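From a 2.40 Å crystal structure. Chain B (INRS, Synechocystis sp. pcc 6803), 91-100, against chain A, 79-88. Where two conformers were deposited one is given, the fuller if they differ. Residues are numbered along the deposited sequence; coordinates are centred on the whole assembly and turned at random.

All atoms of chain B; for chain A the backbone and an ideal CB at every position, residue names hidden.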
ATOM      1  N   ASN B  91      25.577  20.343  -6.710  1.00 65.69           N
ATOM      2  CA  ASN B  91      25.946  19.284  -5.763  1.00 63.49           C
ATOM      3  C   ASN B  91      24.983  18.127  -5.870  1.00 60.50           C
ATOM      4  O   ASN B  91      24.207  17.868  -4.964  1.00 56.77           O
ATOM      5  CB  ASN B  91      26.000  19.833  -4.334  1.00 64.62           C
ATOM      6  CG  ASN B  91      27.052  20.916  -4.178  1.00 72.95           C
ATOM      7  OD1 ASN B  91      28.049  20.953  -4.902  1.00 89.57           O
ATOM      8  ND2 ASN B  91      26.813  21.827  -3.262  1.00 74.33           N
ATOM      9  N   ILE B  92      25.099  17.388  -6.967  1.00 54.29           N
ATOM     10  CA  ILE B  92      24.126  16.354  -7.313  1.00 59.68           C
ATOM     11  C   ILE B  92      24.000  15.275  -6.217  1.00 61.91           C
ATOM     12  O   ILE B  92      22.894  14.844  -5.915  1.00 65.36           O
ATOM     13  CB  ILE B  92      24.523  15.675  -8.647  1.00 67.99           C
ATOM     14  CG1 ILE B  92      24.609  16.698  -9.784  1.00 71.20           C
ATOM     15  CG2 ILE B  92      23.552  14.565  -9.021  1.00 64.59           C
ATOM     16  CD1 ILE B  92      25.435  16.194 -10.944  1.00 69.69           C
ATOM     17  N   GLU B  93      25.126  14.852  -5.624  1.00 74.84           N
ATOM     18  CA  GLU B  93      25.141  13.731  -4.645  1.00 69.34           C
ATOM     19  C   GLU B  93      24.299  14.065  -3.411  1.00 56.14           C
ATOM     20  O   GLU B  93      23.467  13.271  -2.986  1.00 57.97           O
ATOM     21  CB  GLU B  93      26.573  13.358  -4.180  1.00 77.34           C
ATOM     22  CG  GLU B  93      27.757  13.735  -5.085  1.00 93.99           C
ATOM     23  CD  GLU B  93      27.794  12.947  -6.384  1.00107.18           C
ATOM     24  OE1 GLU B  93      26.853  12.145  -6.644  1.00102.32           O
ATOM     25  OE2 GLU B  93      28.779  13.133  -7.139  1.00 92.14           O
ATOM     26  N   GLN B  94      24.542  15.250  -2.865  1.00 47.60           N
ATOM     27  CA  GLN B  94      23.837  15.772  -1.684  1.00 56.25           C
ATOM     28  C   GLN B  94      22.336  15.821  -1.947  1.00 50.35           C
ATOM     29  O   GLN B  94      21.510  15.433  -1.087  1.00 50.91           O
ATOM     30  CB  GLN B  94      24.309  17.216  -1.323  1.00 57.12           C
ATOM     31  CG  GLN B  94      24.759  17.419   0.137  1.00 84.57           C
ATOM     32  CD  GLN B  94      25.977  18.344   0.259  1.00101.89           C
ATOM     33  OE1 GLN B  94      27.099  17.982  -0.128  1.00 90.19           O
ATOM     34  NE2 GLN B  94      25.761  19.542   0.806  1.00102.30           N
ATOM     35  N   GLU B  95      21.990  16.343  -3.123  1.00 44.72           N
ATOM     36  CA  GLU B  95      20.594  16.571  -3.475  1.00 46.56           C
ATOM     37  C   GLU B  95      19.835  15.306  -3.774  1.00 44.61           C
ATOM     38  O   GLU B  95      18.706  15.134  -3.299  1.00 49.31           O
ATOM     39  CB  GLU B  95      20.473  17.500  -4.658  1.00 51.04           C
ATOM     40  CG  GLU B  95      20.982  18.918  -4.420  1.00 51.89           C
ATOM     41  CD  GLU B  95      20.600  19.525  -3.090  1.00 49.34           C
ATOM     42  OE1 GLU B  95      19.483  19.295  -2.606  1.00 51.34           O
ATOM     43  OE2 GLU B  95      21.409  20.309  -2.563  1.00 66.67           O
ATOM     44  N   LEU B  96      20.473  14.382  -4.481  1.00 45.84           N
ATOM     45  CA  LEU B  96      19.923  13.028  -4.593  1.00 53.00           C
ATOM     46  C   LEU B  96      19.638  12.387  -3.228  1.00 48.07           C
ATOM     47  O   LEU B  96      18.628  11.728  -3.048  1.00 48.75           O
ATOM     48  CB  LEU B  96      20.866  12.111  -5.374  1.00 54.35           C
ATOM     49  CG  LEU B  96      20.877  12.259  -6.889  1.00 68.27           C
ATOM     50  CD1 LEU B  96      21.685  11.099  -7.460  1.00 81.59           C
ATOM     51  CD2 LEU B  96      19.476  12.319  -7.490  1.00 66.86           C
ATOM     52  N   ALA B  97      20.570  12.534  -2.303  1.00 46.79           N
ATOM     53  CA  ALA B  97      20.476  11.839  -1.035  1.00 57.35           C
ATOM     54  C   ALA B  97      19.364  12.473  -0.196  1.00 54.11           C
ATOM     55  O   ALA B  97      18.713  11.784   0.554  1.00 49.04           O
ATOM     56  CB  ALA B  97      21.818  11.894  -0.297  1.00 52.80           C
ATOM     57  N   GLU B  98      19.180  13.789  -0.320  1.00 53.49           N
ATOM     58  CA  GLU B  98      18.042  14.484   0.283  1.00 57.13           C
ATOM     59  C   GLU B  98      16.695  14.008  -0.252  1.00 55.67           C
ATOM     60  O   GLU B  98      15.699  13.929   0.474  1.00 54.80           O
ATOM     61  CB  GLU B  98      18.134  15.983  -0.007  1.00 56.86           C
ATOM     62  CG  GLU B  98      18.924  16.751   1.028  1.00 72.81           C
ATOM     63  CD  GLU B  98      18.059  17.146   2.191  1.00 76.26           C
ATOM     64  OE1 GLU B  98      17.187  18.023   2.011  1.00 84.58           O
ATOM     65  OE2 GLU B  98      18.201  16.514   3.258  1.00 76.79           O
ATOM     66  N   LEU B  99      16.642  13.791  -1.556  1.00 51.90           N
ATOM     67  CA  LEU B  99      15.408  13.381  -2.163  1.00 56.68           C
ATOM     68  C   LEU B  99      15.097  12.004  -1.651  1.00 57.61           C
ATOM     69  O   LEU B  99      13.945  11.722  -1.342  1.00 47.49           O
ATOM     70  CB  LEU B  99      15.509  13.322  -3.687  1.00 60.48           C
ATOM     71  CG  LEU B  99      14.243  13.799  -4.390  1.00 70.00           C
ATOM     72  CD1 LEU B  99      14.398  13.661  -5.895  1.00 68.76           C
ATOM     73  CD2 LEU B  99      13.027  13.026  -3.899  1.00 79.01           C
ATOM     74  N   LYS B 100      16.113  11.136  -1.617  1.00 60.11           N
ATOM     75  CA  LYS B 100      15.906   9.717  -1.324  1.00 66.48           C
ATOM     76  C   LYS B 100      15.447   9.502   0.106  1.00 57.34           C
ATOM     77  O   LYS B 100      14.605   8.642   0.332  1.00 51.08           O
ATOM     78  CB  LYS B 100      17.157   8.893  -1.618  1.00 72.26           C
ATOM     79  CG  LYS B 100      17.394   8.701  -3.112  1.00 81.91           C
ATOM     80  CD  LYS B 100      18.848   8.438  -3.462  1.00 99.50           C
ATOM     81  CE  LYS B 100      18.983   8.005  -4.910  1.00 99.19           C
ATOM     82  NZ  LYS B 100      20.283   7.321  -5.141  1.00 93.73           N
TER
ATOM     83  N   UNK A  79      15.046   9.131 -11.409  0.50 50.92           N
ATOM     84  CA  UNK A  79      15.198  10.370 -10.695  0.50 49.77           C
ATOM     85  C   UNK A  79      16.619  10.909 -10.764  0.50 54.66           C
ATOM     86  O   UNK A  79      16.812  12.105 -10.994  0.50 60.41           O
ATOM     87  CB  UNK A  79      14.779  10.180  -9.236  0.50 49.77           C
ATOM     88  N   UNK A  80      17.601  10.019 -10.639  1.00 59.38           N
ATOM     89  CA  UNK A  80      19.005  10.366 -10.812  1.00 56.20           C
ATOM     90  C   UNK A  80      19.298  10.973 -12.174  1.00 51.79           C
ATOM     91  O   UNK A  80      19.976  11.995 -12.244  1.00 54.49           O
ATOM     92  CB  UNK A  80      19.876   9.125 -10.607  1.00 56.20           C
ATOM     93  N   UNK A  81      18.792  10.361 -13.244  1.00 50.57           N
ATOM     94  CA  UNK A  81      18.995  10.915 -14.584  1.00 59.29           C
ATOM     95  C   UNK A  81      18.380  12.316 -14.707  1.00 50.12           C
ATOM     96  O   UNK A  81      18.990  13.218 -15.274  1.00 49.02           O
ATOM     97  CB  UNK A  81      18.392   9.983 -15.637  1.00 59.29           C
ATOM     98  N   UNK A  82      17.173  12.486 -14.182  1.00 49.23           N
ATOM     99  CA  UNK A  82      16.462  13.749 -14.307  1.00 51.59           C
ATOM    100  C   UNK A  82      17.200  14.866 -13.589  1.00 49.42           C
ATOM    101  O   UNK A  82      17.384  15.934 -14.143  1.00 54.19           O
ATOM    102  CB  UNK A  82      15.040  13.618 -13.757  1.00 51.59           C
ATOM    103  N   UNK A  83      17.642  14.615 -12.363  1.00 46.97           N
ATOM    104  CA  UNK A  83      18.319  15.659 -11.574  1.00 51.19           C
ATOM    105  C   UNK A  83      19.706  15.937 -12.123  1.00 50.91           C
ATOM    106  O   UNK A  83      20.148  17.080 -12.138  1.00 60.46           O
ATOM    107  CB  UNK A  83      18.415  15.250 -10.103  1.00 51.19           C
ATOM    108  N   UNK A  84      20.406  14.880 -12.508  1.00 43.49           N
ATOM    109  CA  UNK A  84      21.723  15.008 -13.146  1.00 44.26           C
ATOM    110  C   UNK A  84      21.654  15.885 -14.431  1.00 46.23           C
ATOM    111  O   UNK A  84      22.499  16.769 -14.641  1.00 42.43           O
ATOM    112  CB  UNK A  84      22.268  13.619 -13.486  1.00 44.26           C
ATOM    113  N   UNK A  85      20.662  15.610 -15.282  1.00 45.29           N
ATOM    114  CA  UNK A  85      20.472  16.348 -16.525  1.00 42.32           C
ATOM    115  C   UNK A  85      20.082  17.814 -16.263  1.00 48.38           C
ATOM    116  O   UNK A  85      20.482  18.692 -17.006  1.00 43.11           O
ATOM    117  CB  UNK A  85      19.401  15.664 -17.377  1.00 42.32           C
ATOM    118  N   UNK A  86      19.312  18.060 -15.201  1.00 46.54           N
ATOM    119  CA  UNK A  86      18.959  19.414 -14.768  1.00 51.02           C
ATOM    120  C   UNK A  86      20.175  20.228 -14.325  1.00 52.97           C
ATOM    121  O   UNK A  86      20.309  21.399 -14.694  1.00 58.08           O
ATOM    122  CB  UNK A  86      17.947  19.344 -13.623  1.00 51.02           C
ATOM    123  N   UNK A  87      21.054  19.620 -13.531  1.00 43.74           N
ATOM    124  CA  UNK A  87      22.315  20.267 -13.158  1.00 45.95           C
ATOM    125  C   UNK A  87      23.197  20.575 -14.371  1.00 45.36           C
ATOM    126  O   UNK A  87      23.725  21.676 -14.479  1.00 59.16           O
ATOM    127  CB  UNK A  87      23.084  19.379 -12.178  1.00 45.95           C
ATOM    128  N   UNK A  88      23.274  19.643 -15.312  1.00 43.70           N
ATOM    129  CA  UNK A  88      24.144  19.791 -16.489  1.00 52.29           C
ATOM    130  C   UNK A  88      23.602  20.832 -17.494  1.00 53.80           C
ATOM    131  O   UNK A  88      24.353  21.623 -18.052  1.00 59.21           O
ATOM    132  CB  UNK A  88      24.303  18.438 -17.185  1.00 52.29           C
TER

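The helix of chain B presents one apolar ridge to chain A: Ile92(B), Leu96(B) and Leu99(B) all point toward the other chain. The two helices run roughly antiparallel, at 143°, with axes 10.4 Å apart at closest approach. Every position from 79 to 88 has helical backbone angles, so the choice at each turns mainly on what lies beyond its CB.

Position 79 points toward chain B. Its ideal CB is 4.8 Å from Leu99(B) CD1 and 5.4 Å from Leu96(B) CD2, which leaves room for a side chain beside two leucine methyls. Leucine, isoleucine or methionine would suit. The deposited residue is Met79(A), modelled in two conformers; the side chain of the one given borders the leucines loosely.

Position 80 points sideways, with its ideal CB 4.1 Å from Leu96(B) CD1 and 5.8 Å from Lys100(B) NZ. An apolar residue could lie along the leucine, while the ammonium could favour an acidic or amide side chain of medium length. It is Asn80(A), with chi1 t. Its end comes nearer than its root, placing OD1 3.0 Å from Leu96(B) CD1, a tight contact of oxygen with methyl that is no hydrogen bond. The ammonium goes unused: OD1 of Asn80(A) stays 6.4 Å from Lys100(B) NZ, and no hydrogen bond crosses the stretches.

Positions 81 and 82 have nothing of chain B within 5.5 Å of their ideal CB atoms, and 81 points away. This contact constrains neither; they are Glu81(A) and Cys82(A).

Position 83 points into the middle of the ridge. Its ideal CB lies 4.1 Å from Leu96(B) CD2 and 5.3 Å from Ile92(B) CG2, and no charge or hydrogen-bonding group of chain B is directed at it. A branched aliphatic residue, leucine, isoleucine or valine, fits such a site. Ile83(A) fills it and has the largest covered area of either stretch. With chi1 m and chi2 t, it brings CD1 to 3.5 Å from Leu99(B) CD1 and 3.9 Å from Leu96(B) CD2, so one methyl packs against both leucines.

Position 84 points sideways, its ideal CB 4.7 Å from Ile92(B) CG2. Alanine, serine, threonine or valine could sit here. Thr84(A) does, with OG1 3.8 Å from Ile92(B) CG2. The hydroxyl donates to the carbonyl one turn back, as threonine in a helix often does: Thr84(A) OG1 is 2.7 Å from Asn80(A) O, so its donor is satisfied although its neighbour across the contact is apolar.

Position 85 points away and position 86 is out of reach, so many residues would do; they are Arg85(A), hydrogen-bonded elsewhere in the structure, and Ala86(A).

Position 87 points toward chain B, so close that a small apolar residue suffices. It is Ala87(A), whose CB packs on Ile92(B) CG1 at 3.9 Å.

Position 88 points sideways into space that chain B leaves empty, so many helix-compatible residues, of any size or polarity, would do. Ala88(A) makes no contact with chain B here.

Chain A, residues 79-88: MNECITRAAA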
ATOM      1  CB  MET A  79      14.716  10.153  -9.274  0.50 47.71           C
ATOM      2  CG  MET A  79      13.214  10.401  -9.241  0.50 43.44           C
ATOM      3  SD  MET A  79      12.116   9.675  -8.020  0.50 46.93           S
ATOM      4  CE  MET A  79      10.845  10.929  -7.937  0.50 38.31           C
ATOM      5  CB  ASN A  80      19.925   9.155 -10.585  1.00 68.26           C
ATOM      6  CG  ASN A  80      21.406   9.498 -10.784  1.00 83.84           C
ATOM      7  OD1 ASN A  80      21.868  10.568 -10.384  1.00 87.28           O
ATOM      8  ND2 ASN A  80      22.146   8.597 -11.414  1.00 79.94           N
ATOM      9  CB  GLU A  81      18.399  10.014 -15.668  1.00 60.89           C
ATOM     10  CG  GLU A  81      19.338   9.815 -16.848  1.00 83.29           C
ATOM     11  CD  GLU A  81      18.741   8.957 -17.948  1.00 93.83           C
ATOM     12  OE1 GLU A  81      17.580   8.518 -17.801  1.00108.51           O
ATOM     13  OE2 GLU A  81      19.435   8.726 -18.965  1.00 95.53           O
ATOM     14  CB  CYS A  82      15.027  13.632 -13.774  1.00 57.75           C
ATOM     15  SG  CYS A  82      13.941  12.609 -14.784  1.00 51.40           S
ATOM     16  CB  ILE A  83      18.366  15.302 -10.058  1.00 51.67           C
ATOM     17  CG1 ILE A  83      16.956  15.449  -9.473  1.00 65.89           C
ATOM     18  CG2 ILE A  83      19.329  16.156  -9.259  1.00 50.98           C
ATOM     19  CD1 ILE A  83      16.840  15.153  -7.993  1.00 81.86           C
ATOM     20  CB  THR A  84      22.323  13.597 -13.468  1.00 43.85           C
ATOM     21  OG1 THR A  84      22.546  12.869 -12.245  1.00 42.43           O
ATOM     22  CG2 THR A  84      23.625  13.704 -14.220  1.00 39.96           C
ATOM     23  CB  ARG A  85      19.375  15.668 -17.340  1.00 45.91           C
ATOM     24  CG  ARG A  85      19.384  16.018 -18.808  1.00 46.84           C
ATOM     25  CD  ARG A  85      18.614  14.999 -19.619  1.00 41.90           C
ATOM     26  NE  ARG A  85      17.282  14.802 -19.063  1.00 42.66           N
ATOM     27  CZ  ARG A  85      16.769  13.625 -18.716  1.00 51.76           C
ATOM     28  NH1 ARG A  85      17.474  12.500 -18.857  1.00 60.03           N
ATOM     29  NH2 ARG A  85      15.534  13.554 -18.213  1.00 46.24           N
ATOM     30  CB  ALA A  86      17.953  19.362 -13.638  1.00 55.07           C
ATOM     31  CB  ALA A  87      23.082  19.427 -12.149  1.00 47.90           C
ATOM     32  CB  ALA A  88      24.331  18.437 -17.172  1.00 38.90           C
TER
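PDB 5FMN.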